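Local coordinates for protein positive phenol-degradative gene regulator (Ralstonia sp. E2, PDB 5FRY) that activates transcription of phenol-degradation genes, probably as an ATP-dependent enhancer-binding protein, the crystallised part being its phenol-binding sensory domain, at residues 172-175 and 176-179; 188-191 and 192-196. One frame throughout, in Å; residues are numbered along the deposited sequence.

Interaction 1. Residues 172-175 and 176-179; sequences YREL and ECVG. With ZN (zinc ion), chain C.
E174 and C177 bring their side chains together on one zinc ion, the carboxylate arriving from strand 170-176, just before its bulge, and the thiolate from the loop that follows. E174 OE2 binds the zinc ion at 2.0 Å, whereas E174 OE1 stays 3.2 Å from it, so the carboxylate is monodentate. From the other side of the corner C177 SG reaches the zinc ion at 2.2 Å. The angle between these two ligand atoms at the metal is about 108°, close to tetrahedral. The two groups lie alongside each other, with E174 OE2 resting 3.4 Å from C177 CB. Their torsions differ: E174 turns CG beside its own backbone N and then runs extended, while C177 holds SG opposite its backbone N (chi1 175°), directing the sulfur back toward the glutamate.

Residues three apart on a regular strand would face opposite ways. Here L175 and E176 together face R186 of the neighbouring strand as a classic beta bulge, and the extra residue returns C177 to the face that E174 occupies. L175 has a helix-like backbone and E176 an extended one; their side chains diverge from the metal, and E176 OE1 makes a weak hydrogen bond to H184. C151, just before helix 152-166, and C185, on strand 185-191, complete the four-ligand site.

With three cysteines and one carboxylate the site would carry net negative charge if all the sulfurs are thiolates, as expected on zinc. E174 OE1, not used by the metal, is hydrogen-bonded to another partner, which should limit rotation of the carboxylate. The full ligand set points to a structural zinc that ties together the approach to helix 152-166, strand 185-191 and the bulged strand 170-176 with its following loop.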
loop_
_atom_site.group_PDB
_atom_site.type_symbol
_atom_site.label_atom_id
_atom_site.label_comp_id
_atom_site.label_asym_id
_atom_site.label_seq_id
_atom_site.Cartn_x
_atom_site.Cartn_y
_atom_site.Cartn_z
ATOM N N TYR A 172 16.048 0.003 -14.794
ATOM C CA TYR A 172 15.619 1.355 -15.129
ATOM C C TYR A 172 16.288 2.389 -14.246
ATOM O O TYR A 172 16.604 2.138 -13.078
ATOM C CB TYR A 172 14.104 1.506 -14.991
ATOM C CG TYR A 172 13.297 0.829 -16.061
ATOM C CD1 TYR A 172 13.127 -0.551 -16.063
ATOM C CD2 TYR A 172 12.663 1.565 -17.041
ATOM C CE1 TYR A 172 12.366 -1.172 -17.032
ATOM C CE2 TYR A 172 11.907 0.956 -18.001
ATOM C CZ TYR A 172 11.753 -0.415 -17.991
ATOM O OH TYR A 172 10.988 -1.016 -18.969
ATOM N N ARG A 173 16.478 3.575 -14.798
ATOM C CA ARG A 173 16.888 4.699 -13.983
ATOM C C ARG A 173 16.029 5.909 -14.311
ATOM O O ARG A 173 15.543 6.062 -15.438
ATOM C CB ARG A 173 18.374 4.999 -14.194
ATOM C CG ARG A 173 19.083 5.410 -12.916
ATOM C CD ARG A 173 20.579 5.548 -13.128
ATOM N NE ARG A 173 21.260 4.270 -12.987
ATOM C CZ ARG A 173 22.486 4.032 -13.438
ATOM N NH1 ARG A 173 23.161 4.987 -14.071
ATOM N NH2 ARG A 173 23.030 2.835 -13.268
ATOM N N GLU A 174 15.809 6.758 -13.315
ATOM C CA GLU A 174 15.089 8.001 -13.533
ATOM C C GLU A 174 16.025 9.058 -14.073
ATOM O O GLU A 174 16.966 9.437 -13.387
ATOM C CB GLU A 174 14.459 8.494 -12.232
ATOM C CG GLU A 174 13.157 7.825 -11.870
ATOM C CD GLU A 174 12.404 8.616 -10.827
ATOM O OE1 GLU A 174 12.722 8.468 -9.638
ATOM O OE2 GLU A 174 11.509 9.404 -11.184
ATOM N N LEU A 175 15.768 9.543 -15.282
ATOM C CA LEU A 175 16.623 10.588 -15.867
ATOM C C LEU A 175 16.232 11.976 -15.340
ATOM O O LEU A 175 17.072 12.874 -15.214
ATOM C CB LEU A 175 16.541 10.563 -17.390
ATOM C CG LEU A 175 16.956 9.238 -18.055
ATOM C CD1 LEU A 175 17.202 9.434 -19.548
ATOM C CD2 LEU A 175 18.152 8.606 -17.376
ATOM N N GLU A 176 14.944 12.136 -15.061
ATOM C CA GLU A 176 14.393 13.356 -14.478
ATOM C C GLU A 176 13.273 12.956 -13.521
ATOM O O GLU A 176 12.695 11.871 -13.665
ATOM C CB GLU A 176 13.875 14.293 -15.571
ATOM C CG GLU A 176 14.886 14.526 -16.693
ATOM C CD GLU A 176 14.267 15.097 -17.960
ATOM O OE1 GLU A 176 13.108 15.565 -17.910
ATOM O OE2 GLU A 176 14.945 15.071 -19.012
ATOM N N CYS A 177 12.970 13.810 -12.548
ATOM C CA CYS A 177 11.990 13.457 -11.529
ATOM C C CYS A 177 11.409 14.672 -10.823
ATOM O O CYS A 177 12.128 15.622 -10.520
ATOM C CB CYS A 177 12.625 12.531 -10.499
ATOM S SG CYS A 177 11.525 12.164 -9.137
ATOM N N VAL A 178 10.107 14.621 -10.543
ATOM C CA VAL A 178 9.415 15.710 -9.860
ATOM C C VAL A 178 9.971 15.966 -8.471
ATOM O O VAL A 178 10.084 17.112 -8.033
ATOM C CB VAL A 178 7.920 15.419 -9.726
ATOM C CG1 VAL A 178 7.264 15.431 -11.100
ATOM C CG2 VAL A 178 7.708 14.073 -9.023
ATOM N N GLY A 179 10.297 14.891 -7.775
ATOM C CA GLY A 179 10.826 14.985 -6.430
ATOM C C GLY A 179 12.056 15.866 -6.357
ATOM O O GLY A 179 12.385 16.377 -5.293
HETATM ZN ZN ZN C . 10.324 10.539 -9.966
#

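Interaction 2. Residues 188-191 and 192-196; sequences LGKP and LEQWE
A type I beta turn from L192 to W195 ends strand 185-191 and folds the indole of W195 back beneath K190, forming a lysine-tryptophan cation-pi pair at the surface of the domain. The lysine starts with CG between the backbone N and carbonyl carbon (chi1 46°) and bends at its third torsion, so that the CE methylene sits over the six-membered ring in a CH-pi contact. NZ stands farther out, 4.2 Å from the centroid of that W195 ring and 9° off its normal. The lysine chain is modelled too tightly against the indole, and its exact spacing is doubtful. NZ also donates a hydrogen bond to Q194 O at 3.1 Å; the donor lies 22° out of the carbonyl plane, with a C=O...N angle of 155°.

L188, two residues earlier on the same side of the strand, meets the far end of the indole, its CD2 lying 3.6 Å from W195 CH2. Q194 goes the other way and spreads its side-chain amide face-on over the edge of the P191 ring: P191 CG and CD each lie 3.3 Å from Q194 CD, to one side of the amide plane. Within the turn, W195 N bonds L192 O at 3.0 Å and closes it.

At the start of the turn, L192 packs on L171 of the neighbouring strand and on L202. The lysine thus has two electron-rich partners, a pi face met through CE and NZ and a turn carbonyl, which probably stabilise its positive charge, probably helping to hold the indole against the strand end.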
loop_
_atom_site.group_PDB
_atom_site.type_symbol
_atom_site.label_atom_id
_atom_site.label_comp_id
_atom_site.label_asym_id
_atom_site.label_seq_id
_atom_site.Cartn_x
_atom_site.Cartn_y
_atom_site.Cartn_z
ATOM N N LEU A 188 14.692 5.643 -18.134
ATOM C CA LEU A 188 15.321 4.806 -19.154
ATOM C C LEU A 188 15.495 3.372 -18.692
ATOM O O LEU A 188 16.075 3.125 -17.625
ATOM C CB LEU A 188 16.691 5.369 -19.547
ATOM C CG LEU A 188 17.509 4.480 -20.479
ATOM C CD1 LEU A 188 16.741 4.296 -21.779
ATOM C CD2 LEU A 188 18.911 5.050 -20.708
ATOM N N GLY A 189 15.034 2.427 -19.512
ATOM C CA GLY A 189 15.227 1.009 -19.240
ATOM C C GLY A 189 15.949 0.256 -20.340
ATOM O O GLY A 189 15.558 0.340 -21.518
ATOM N N LYS A 190 16.996 -0.475 -19.972
ATOM C CA LYS A 190 17.772 -1.244 -20.937
ATOM C C LYS A 190 18.378 -2.486 -20.292
ATOM O O LYS A 190 18.175 -2.732 -19.097
ATOM C CB LYS A 190 18.873 -0.379 -21.551
ATOM C CG LYS A 190 19.664 0.432 -20.536
ATOM C CD LYS A 190 20.943 0.982 -21.146
ATOM C CE LYS A 190 21.315 2.322 -20.532
ATOM N NZ LYS A 190 22.593 2.850 -21.083
ATOM N N PRO A 191 19.137 -3.261 -21.061
ATOM C CA PRO A 191 19.805 -4.449 -20.515
ATOM C C PRO A 191 20.623 -4.104 -19.271
ATOM O O PRO A 191 21.051 -2.959 -19.126
ATOM C CB PRO A 191 20.731 -4.877 -21.653
ATOM C CG PRO A 191 20.052 -4.390 -22.887
ATOM C CD PRO A 191 19.381 -3.100 -22.505
ATOM N N LEU A 192 20.836 -5.077 -18.388
ATOM C CA LEU A 192 21.591 -4.833 -17.165
ATOM C C LEU A 192 23.000 -4.339 -17.477
ATOM O O LEU A 192 23.363 -3.214 -17.136
ATOM C CB LEU A 192 21.657 -6.103 -16.314
ATOM C CG LEU A 192 22.787 -6.173 -15.285
ATOM C CD1 LEU A 192 22.594 -5.125 -14.200
ATOM C CD2 LEU A 192 22.880 -7.566 -14.682
ATOM N N GLU A 193 23.827 -5.201 -18.078
ATOM C CA GLU A 193 25.241 -4.899 -18.367
ATOM C C GLU A 193 25.458 -3.705 -19.289
ATOM O O GLU A 193 26.530 -3.144 -19.323
ATOM C CB GLU A 193 26.008 -6.145 -18.838
ATOM C CG GLU A 193 27.112 -5.968 -19.864
ATOM C CD GLU A 193 27.785 -7.286 -20.309
ATOM O OE1 GLU A 193 27.458 -8.340 -19.787
ATOM O OE2 GLU A 193 28.682 -7.282 -21.175
ATOM N N GLN A 194 24.426 -3.294 -19.997
ATOM C CA GLN A 194 24.482 -2.089 -20.810
ATOM C C GLN A 194 24.460 -0.813 -19.989
ATOM O O GLN A 194 24.230 0.238 -20.525
ATOM C CB GLN A 194 23.289 -2.025 -21.686
ATOM C CG GLN A 194 23.433 -2.524 -23.081
ATOM C CD GLN A 194 22.218 -2.170 -23.870
ATOM O OE1 GLN A 194 21.631 -1.159 -23.637
ATOM N NE2 GLN A 194 21.838 -3.003 -24.785
ATOM N N TRP A 195 24.625 -0.944 -18.677
ATOM C CA TRP A 195 24.784 0.168 -17.749
ATOM C C TRP A 195 26.179 0.178 -17.133
ATOM O O TRP A 195 26.710 -0.869 -16.760
ATOM C CB TRP A 195 23.724 0.103 -16.648
ATOM C CG TRP A 195 22.327 0.303 -17.148
ATOM C CD1 TRP A 195 21.487 -0.655 -17.640
ATOM C CD2 TRP A 195 21.602 1.538 -17.206
ATOM N NE1 TRP A 195 20.287 -0.093 -18.000
ATOM C CE2 TRP A 195 20.332 1.252 -17.745
ATOM C CE3 TRP A 195 21.906 2.857 -16.856
ATOM C CZ2 TRP A 195 19.365 2.237 -17.940
ATOM C CZ3 TRP A 195 20.945 3.833 -17.051
ATOM C CH2 TRP A 195 19.691 3.518 -17.588
ATOM N N GLU A 196 26.768 1.365 -17.030
ATOM C CA GLU A 196 28.099 1.511 -16.461
ATOM C C GLU A 196 28.144 0.932 -15.049
ATOM O O GLU A 196 28.826 -0.069 -14.807
ATOM C CB GLU A 196 28.518 2.981 -16.463
ATOM C CG GLU A 196 28.696 3.558 -17.855
ATOM C CD GLU A 196 29.964 3.054 -18.530
ATOM O OE1 GLU A 196 31.050 3.188 -17.923
ATOM O OE2 GLU A 196 29.880 2.522 -19.660
#

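How the interactions relate
Strand 170-176 carries interaction 1 where the chain bulges and turns a corner; the loop beyond then leads into strand 185-191, whose far end opens interaction 2. The two contacts are in series, neither nested nor crossed; each is local to one continuous piece of chain, interaction 1 across the bulge and interaction 2 round the L192-W195 turn. They meet because the strands are antiparallel neighbours: R173 O lies 2.9 Å from L188 N, a probable hydrogen bond, and Y172, in the phenol pocket, packs on G189. R173 touches the CE3 rim of W195 from the side of the ring plane away from K190, while salt-bridged to D197. One sheet edge thus joins zinc site, pocket wall and turn.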